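Local coordinates for protein acetamidase (Bacillus halodurans, PDB 2II1) that binds calcium ions and probably hydrolyses non-peptide carbon-nitrogen bonds in linear amides, at residues A[228-233]-A[239-244]; A[170-175]-A[211-216]. All blocks are in the same frame, centred on the assembly; numbering follows the deposited sequence.

Contact 1 of 2, residues A[228-233]-A[239-244]; sequences TIASAE and AVQATK
Thr228 and Ala230, on one face of the strand segment 228-232, meet Gln241 and Ala242 of the helix segment 239-244, the two axes running nearly antiparallel at 151° and coming within 6.7 Å of each other. Alanines stand at the closest point, which is consistent with the short spacing: the CA atoms of Ala230 and Ala242 are 4.8 Å apart. Ala230 CB points at the helix and presses on its backbone, 3.4 Å from Ala242 N, while Gln241 CB and CG lie against the same methyl, with Gln241 CB at 3.5 Å from Ala230 CB. The Gln241 chain then bends away at chi2, and its amide turns back to its own helix, where NE2 bonds to the side chain of Asn245. From the helix side, the methyl of Ala242 is laid against the strand backbone, 3.7 Å from Thr228 O. The polar link is made by Thr228 OG1, which donates to Ala242 O at 2.7 Å. With chi1 at 54° the hydroxyl sits between the backbone N and carbonyl carbon of its own residue and faces the helix; it meets the acceptor at a C=O...donor angle of 145°, somewhat off the carbonyl plane. On the far side of the strand, Ile229 and Ser231 turn away from the helix toward Leu156. The segments follow each other closely in the chain, so this is a strand running through a short connection into a helix that folds back over its sheet. Chemically, methyl groups bring the backbones close, and one short hydroxyl-to-carbonyl bond satisfies a buried threonine and gives the otherwise apolar seam a directional tie.

Contact 2 of 2, residues A[170-175]-A[211-216]; sequences PVEVDG and KERMFP
Glu172 OE2 is gripped by both terminal nitrogens of Arg213: NH1 donates to it at 2.8 Å with an N-H...acceptor angle of 141°, and NH2 adds a weak, bent bond at 3.2 Å. The salt bridge is therefore forked on one oxygen. The carboxylate and guanidinium planes stand 84° apart, and NH1 comes to OE2 on its syn side, 29° out of the carboxylate plane. Bends in both chains bring the charges together: Glu172 turns at chi2, whereas Arg213 leaves its backbone with CG anti to N and bends at chi3 before presenting its outer end. Over one face of the guanidinium packs Pro170 CB, displaced toward the rim and 3.9 Å from Arg213 NH2. Val171 O lies at the edge of the group, 2.9 Å from NH2, but at too poor an angle for a hydrogen bond. NH2 does have a sound acceptor in Asp73 O, which also draws the chain just before strand 74-84 to the same arginine. With an alanine in place of Arg213, Glu172 would probably lose its counter-charge, Asp73 O the bond from NH2, and Pro170 CB the flat group it packs on. Asp174, farther along its loop, is paired with Arg70, while Lys211 is paired with Asp73. Away from the calcium sites, this is an inter-loop salt bridge with a proline packed on the guanidinium, tying together two loops at the ends of inner strands of the large mixed sheet: the one following strand 166-170 and the one joining strand 201-210 to strand 219-221.

In the fold
Contact 2 closes before contact 1 opens along the chain, and their centres are 18 Å apart, with nearest atoms about 4 Å from each other but not touching. Both are tied to the same mixed sheet, contact 1 through strand 225-232 and contact 2 through loops leaving strands 166-170 and 201-210. Helix 235-253 connects them: its segment 239-244 covers the strand, while Asn245, Phe249 and Arg253 meet side chains of loop 211-216. That helix segment also touches the second subunit, Ala239 packing on Leu235 of that chain, whereas contact 2 stays within one chain. Contact 2 lies away from the calcium sites; the far face of the contact 1 strand borders Leu156, between calcium ligands Asn155 and Asp157.

Contact 1 of 2, residues A[228-233]-A[239-244]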
ATOM      1  N   THR A 228      10.839  -2.721  -5.936  1.00 11.69           N
ATOM      2  CA  THR A 228      11.485  -3.777  -5.183  1.00 10.92           C
ATOM      3  C   THR A 228      10.450  -4.531  -4.324  1.00  8.83           C
ATOM      4  O   THR A 228       9.593  -3.938  -3.689  1.00 11.56           O
ATOM      5  CB  THR A 228      12.683  -3.248  -4.339  1.00  9.05           C
ATOM      6  OG1 THR A 228      12.276  -2.163  -3.491  1.00  8.41           O
ATOM      7  CG2 THR A 228      13.819  -2.771  -5.289  1.00 11.99           C
ATOM      8  N   ILE A 229      10.542  -5.848  -4.357  1.00  9.55           N
ATOM      9  CA  ILE A 229       9.655  -6.755  -3.628  1.00 10.77           C
ATOM     10  C   ILE A 229      10.388  -7.516  -2.487  1.00 10.34           C
ATOM     11  O   ILE A 229      11.507  -8.054  -2.660  1.00  8.46           O
ATOM     12  CB  ILE A 229       9.034  -7.772  -4.608  1.00  6.76           C
ATOM     13  CG1 ILE A 229       8.276  -7.046  -5.713  1.00  8.92           C
ATOM     14  CG2 ILE A 229       8.059  -8.675  -3.883  1.00  8.15           C
ATOM     15  CD1 ILE A 229       7.920  -7.909  -6.881  1.00 13.06           C
ATOM     16  N   ALA A 230       9.747  -7.590  -1.325  1.00  8.38           N
ATOM     17  CA  ALA A 230      10.262  -8.405  -0.240  1.00  9.96           C
ATOM     18  C   ALA A 230       9.146  -9.135   0.488  1.00  6.41           C
ATOM     19  O   ALA A 230       8.022  -8.637   0.598  1.00  8.08           O
ATOM     20  CB  ALA A 230      11.098  -7.564   0.737  1.00 10.23           C
ATOM     21  N   SER A 231       9.475 -10.331   0.984  1.00 11.14           N
ATOM     22  CA  SER A 231       8.565 -11.115   1.811  1.00  9.39           C
ATOM     23  C   SER A 231       9.163 -11.469   3.166  1.00 11.02           C
ATOM     24  O   SER A 231      10.360 -11.792   3.262  1.00  8.81           O
ATOM     25  CB  SER A 231       8.169 -12.413   1.100  1.00  8.38           C
ATOM     26  OG  SER A 231       7.562 -12.089  -0.126  1.00 10.39           O
ATOM     27  N   ALA A 232       8.301 -11.458   4.178  1.00  7.84           N
ATOM     28  CA  ALA A 232       8.694 -11.728   5.544  1.00  9.95           C
ATOM     29  C   ALA A 232       7.544 -12.310   6.347  1.00  9.01           C
ATOM     30  O   ALA A 232       6.417 -12.397   5.885  1.00 10.97           O
ATOM     31  CB  ALA A 232       9.214 -10.446   6.175  1.00 10.51           C
ATOM     32  N   GLU A 233       7.842 -12.699   7.578  1.00 11.17           N
ATOM     33  CA  GLU A 233       6.858 -13.289   8.463  1.00 11.39           C
ATOM     34  C   GLU A 233       5.787 -12.276   8.863  1.00 10.88           C
ATOM     35  O   GLU A 233       4.629 -12.632   9.081  1.00 12.56           O
ATOM     36  CB  GLU A 233       7.548 -13.793   9.731  1.00 12.16           C
ATOM     37  CG  GLU A 233       8.739 -14.744   9.528  1.00 20.81           C
ATOM     38  CD  GLU A 233       8.331 -16.105   9.072  1.00 31.48           C
ATOM     39  OE1 GLU A 233       7.107 -16.348   8.918  1.00 43.20           O
ATOM     40  OE2 GLU A 233       9.241 -16.942   8.878  1.00 42.80           O
ATOM     41  N   ALA A 239       7.688  -4.764   4.636  1.00  9.50           N
ATOM     42  CA  ALA A 239       7.722  -3.345   4.339  1.00  7.26           C
ATOM     43  C   ALA A 239       9.110  -2.753   4.510  1.00  8.25           C
ATOM     44  O   ALA A 239       9.627  -2.102   3.593  1.00  7.50           O
ATOM     45  CB  ALA A 239       6.664  -2.546   5.235  1.00  6.75           C
ATOM     46  N   VAL A 240       9.714  -2.957   5.686  1.00  5.75           N
ATOM     47  CA  VAL A 240      11.065  -2.476   5.945  1.00  6.51           C
ATOM     48  C   VAL A 240      12.114  -3.075   4.985  1.00  7.28           C
ATOM     49  O   VAL A 240      12.980  -2.347   4.500  1.00  9.06           O
ATOM     50  CB  VAL A 240      11.496  -2.705   7.439  1.00  5.60           C
ATOM     51  CG1 VAL A 240      12.983  -2.388   7.600  1.00  9.50           C
ATOM     52  CG2 VAL A 240      10.622  -1.860   8.392  1.00  3.97           C
ATOM     53  N   GLN A 241      12.032  -4.381   4.693  1.00  7.59           N
ATOM     54  CA  GLN A 241      12.904  -5.004   3.700  1.00  8.67           C
ATOM     55  C   GLN A 241      12.724  -4.461   2.270  1.00  9.02           C
ATOM     56  O   GLN A 241      13.727  -4.190   1.619  1.00 10.65           O
ATOM     57  CB  GLN A 241      12.752  -6.511   3.645  1.00  6.47           C
ATOM     58  CG  GLN A 241      13.871  -7.185   2.896  1.00 14.29           C
ATOM     59  CD  GLN A 241      15.226  -7.014   3.593  1.00 15.49           C
ATOM     60  OE1 GLN A 241      15.363  -7.308   4.777  1.00 16.40           O
ATOM     61  NE2 GLN A 241      16.202  -6.499   2.871  1.00 11.63           N
ATOM     62  N   ALA A 242      11.499  -4.338   1.758  1.00 10.17           N
ATOM     63  CA  ALA A 242      11.300  -3.774   0.413  1.00  9.90           C
ATOM     64  C   ALA A 242      11.893  -2.383   0.274  1.00 10.59           C
ATOM     65  O   ALA A 242      12.416  -2.007  -0.797  1.00  9.52           O
ATOM     66  CB  ALA A 242       9.787  -3.715   0.022  1.00 11.37           C
ATOM     67  N   THR A 243      11.702  -1.596   1.327  1.00  8.44           N
ATOM     68  CA  THR A 243      12.158  -0.226   1.404  1.00 11.01           C
ATOM     69  C   THR A 243      13.700  -0.158   1.419  1.00  9.07           C
ATOM     70  O   THR A 243      14.296   0.616   0.678  1.00  8.41           O
ATOM     71  CB  THR A 243      11.542   0.507   2.645  1.00  8.87           C
ATOM     72  OG1 THR A 243      10.113   0.400   2.589  1.00  7.16           O
ATOM     73  CG2 THR A 243      11.960   1.977   2.683  1.00  7.01           C
ATOM     74  N   LYS A 244      14.331  -0.957   2.263  1.00 10.13           N
ATOM     75  CA  LYS A 244      15.790  -1.006   2.323  1.00 12.30           C
ATOM     76  C   LYS A 244      16.441  -1.484   1.038  1.00 11.96           C
ATOM     77  O   LYS A 244      17.535  -1.032   0.727  1.00 11.53           O
ATOM     78  CB  LYS A 244      16.243  -1.859   3.491  1.00 12.92           C
ATOM     79  CG  LYS A 244      16.033  -1.118   4.823  1.00 23.67           C
ATOM     80  CD  LYS A 244      16.494  -1.936   6.023  1.00 25.88           C
ATOM     81  CE  LYS A 244      16.437  -1.125   7.316  1.00 23.50           C
ATOM     82  NZ  LYS A 244      17.317  -1.726   8.364  1.00 25.67           N
TER

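Contact 2 of 2, residues A[170-175]-A[211-216]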
ATOM      1  N   PRO A 170      15.961 -14.208  -9.207  1.00 10.32           N
ATOM      2  CA  PRO A 170      17.340 -14.676  -9.118  1.00  9.77           C
ATOM      3  C   PRO A 170      17.522 -16.007  -9.848  1.00  9.78           C
ATOM      4  O   PRO A 170      16.585 -16.808  -9.953  1.00 12.89           O
ATOM      5  CB  PRO A 170      17.547 -14.854  -7.616  1.00 10.07           C
ATOM      6  CG  PRO A 170      16.187 -15.216  -7.129  1.00  6.98           C
ATOM      7  CD  PRO A 170      15.238 -14.435  -7.941  1.00  9.15           C
ATOM      8  N   VAL A 171      18.712 -16.213 -10.376  1.00  9.18           N
ATOM      9  CA  VAL A 171      19.157 -17.540 -10.786  1.00 10.24           C
ATOM     10  C   VAL A 171      20.088 -18.014  -9.688  1.00 13.35           C
ATOM     11  O   VAL A 171      21.189 -17.477  -9.523  1.00 13.73           O
ATOM     12  CB  VAL A 171      19.925 -17.487 -12.123  1.00 10.93           C
ATOM     13  CG1 VAL A 171      20.558 -18.871 -12.482  1.00  7.93           C
ATOM     14  CG2 VAL A 171      19.010 -17.043 -13.203  1.00  6.24           C
ATOM     15  N   GLU A 172      19.640 -19.006  -8.916  1.00 14.56           N
ATOM     16  CA  GLU A 172      20.418 -19.540  -7.802  1.00 13.97           C
ATOM     17  C   GLU A 172      20.905 -20.970  -8.057  1.00 15.15           C
ATOM     18  O   GLU A 172      21.779 -21.442  -7.354  1.00 16.72           O
ATOM     19  CB  GLU A 172      19.607 -19.489  -6.521  1.00 14.20           C
ATOM     20  CG  GLU A 172      19.192 -18.088  -6.087  1.00 17.67           C
ATOM     21  CD  GLU A 172      20.372 -17.154  -5.789  1.00 21.59           C
ATOM     22  OE1 GLU A 172      21.519 -17.617  -5.662  1.00 25.03           O
ATOM     23  OE2 GLU A 172      20.152 -15.940  -5.667  1.00 28.05           O
ATOM     24  N   VAL A 173      20.320 -21.657  -9.038  1.00 14.90           N
ATOM     25  CA  VAL A 173      20.807 -22.959  -9.481  1.00 15.28           C
ATOM     26  C   VAL A 173      20.929 -22.822 -11.000  1.00 14.71           C
ATOM     27  O   VAL A 173      20.159 -22.083 -11.603  1.00 15.31           O
ATOM     28  CB  VAL A 173      19.840 -24.117  -9.038  1.00 17.39           C
ATOM     29  CG1 VAL A 173      19.382 -23.933  -7.571  1.00 16.11           C
ATOM     30  CG2 VAL A 173      18.628 -24.219  -9.918  1.00 14.35           C
ATOM     31  N   ASP A 174      21.896 -23.489 -11.634  1.00 14.38           N
ATOM     32  CA  ASP A 174      22.105 -23.282 -13.071  1.00 15.16           C
ATOM     33  C   ASP A 174      20.824 -23.674 -13.841  1.00 14.23           C
ATOM     34  O   ASP A 174      20.141 -24.663 -13.496  1.00 10.90           O
ATOM     35  CB  ASP A 174      23.322 -24.049 -13.601  1.00 16.07           C
ATOM     36  CG  ASP A 174      24.687 -23.483 -13.112  1.00 19.90           C
ATOM     37  OD1 ASP A 174      24.806 -22.381 -12.507  1.00 15.90           O
ATOM     38  OD2 ASP A 174      25.680 -24.191 -13.344  1.00 24.27           O
ATOM     39  N   GLY A 175      20.495 -22.885 -14.874  1.00 13.90           N
ATOM     40  CA  GLY A 175      19.245 -23.041 -15.596  1.00 12.34           C
ATOM     41  C   GLY A 175      18.046 -22.329 -14.984  1.00 13.00           C
ATOM     42  O   GLY A 175      16.993 -22.264 -15.607  1.00 14.15           O
ATOM     43  N   LYS A 211      23.469 -11.304 -16.863  1.00 14.16           N
ATOM     44  CA  LYS A 211      24.651 -11.827 -16.222  1.00 18.56           C
ATOM     45  C   LYS A 211      25.086 -11.033 -15.007  1.00 21.84           C
ATOM     46  O   LYS A 211      25.862 -11.540 -14.198  1.00 26.19           O
ATOM     47  CB  LYS A 211      25.777 -11.955 -17.251  1.00 19.51           C
ATOM     48  CG  LYS A 211      25.482 -13.063 -18.242  1.00 20.03           C
ATOM     49  CD  LYS A 211      25.866 -14.404 -17.631  1.00 26.98           C
ATOM     50  CE  LYS A 211      25.229 -15.602 -18.315  1.00 29.04           C
ATOM     51  NZ  LYS A 211      25.502 -16.842 -17.518  1.00 24.03           N
ATOM     52  N   GLU A 212      24.588  -9.811 -14.853  1.00 22.48           N
ATOM     53  CA  GLU A 212      24.860  -9.066 -13.648  1.00 24.69           C
ATOM     54  C   GLU A 212      23.570  -8.789 -12.918  1.00 24.56           C
ATOM     55  O   GLU A 212      22.613  -8.247 -13.485  1.00 22.38           O
ATOM     56  CB  GLU A 212      25.587  -7.750 -13.918  1.00 25.87           C
ATOM     57  CG  GLU A 212      26.483  -7.336 -12.728  1.00 33.26           C
ATOM     58  CD  GLU A 212      26.484  -5.842 -12.462  1.00 39.91           C
ATOM     59  OE1 GLU A 212      26.693  -5.069 -13.425  1.00 48.70           O
ATOM     60  OE2 GLU A 212      26.278  -5.446 -11.286  1.00 38.69           O
ATOM     61  N   ARG A 213      23.571  -9.162 -11.644  1.00 24.86           N
ATOM     62  CA  ARG A 213      22.459  -8.920 -10.769  1.00 25.82           C
ATOM     63  C   ARG A 213      22.530  -7.520 -10.183  1.00 26.87           C
ATOM     64  O   ARG A 213      23.129  -7.300  -9.142  1.00 28.42           O
ATOM     65  CB  ARG A 213      22.462  -9.959  -9.679  1.00 24.61           C
ATOM     66  CG  ARG A 213      21.144 -10.109  -9.066  1.00 24.03           C
ATOM     67  CD  ARG A 213      21.184 -11.157  -8.020  1.00 18.86           C
ATOM     68  NE  ARG A 213      21.240 -12.492  -8.586  1.00 14.09           N
ATOM     69  CZ  ARG A 213      21.253 -13.600  -7.859  1.00 16.43           C
ATOM     70  NH1 ARG A 213      21.185 -13.520  -6.548  1.00 14.61           N
ATOM     71  NH2 ARG A 213      21.324 -14.788  -8.435  1.00 15.25           N
HETATM   72  N   MSE A 214      21.866  -6.587 -10.844  1.00 29.04           N
HETATM   73  CA  MSE A 214      21.993  -5.153 -10.559  1.00 33.34           C
HETATM   74  C   MSE A 214      21.213  -4.618  -9.351  1.00 26.95           C
HETATM   75  O   MSE A 214      21.575  -3.590  -8.773  1.00 27.62           O
HETATM   76  CB  MSE A 214      21.543  -4.387 -11.800  1.00 33.75           C
HETATM   77  CG  MSE A 214      22.139  -3.009 -11.939  1.00 39.34           C
HETATM   78 SE   MSE A 214      20.984  -1.927 -13.058  0.75 53.87          SE
HETATM   79  CE  MSE A 214      20.310  -3.382 -14.325  1.00 28.27           C
ATOM     80  N   PHE A 215      20.124  -5.288  -8.987  1.00 23.91           N
ATOM     81  CA  PHE A 215      19.324  -4.887  -7.820  1.00 22.37           C
ATOM     82  C   PHE A 215      18.867  -6.092  -6.983  1.00 19.15           C
ATOM     83  O   PHE A 215      18.969  -7.249  -7.435  1.00 18.39           O
ATOM     84  CB  PHE A 215      18.109  -4.020  -8.232  1.00 22.24           C
ATOM     85  CG  PHE A 215      17.632  -4.246  -9.641  1.00 20.18           C
ATOM     86  CD1 PHE A 215      16.955  -5.401  -9.985  1.00 21.24           C
ATOM     87  CD2 PHE A 215      17.842  -3.289 -10.607  1.00 18.41           C
ATOM     88  CE1 PHE A 215      16.506  -5.597 -11.286  1.00 21.43           C
ATOM     89  CE2 PHE A 215      17.410  -3.473 -11.891  1.00 18.66           C
ATOM     90  CZ  PHE A 215      16.740  -4.640 -12.238  1.00 23.30           C
ATOM     91  N   PRO A 216      18.357  -5.828  -5.768  1.00 17.10           N
ATOM     92  CA  PRO A 216      17.820  -6.909  -4.942  1.00 15.74           C
ATOM     93  C   PRO A 216      16.539  -7.439  -5.561  1.00 13.96           C
ATOM     94  O   PRO A 216      15.783  -6.681  -6.161  1.00 14.70           O
ATOM     95  CB  PRO A 216      17.545  -6.232  -3.598  1.00 15.25           C
ATOM     96  CG  PRO A 216      18.252  -4.925  -3.659  1.00 18.75           C
ATOM     97  CD  PRO A 216      18.230  -4.532  -5.082  1.00 18.36           C
TER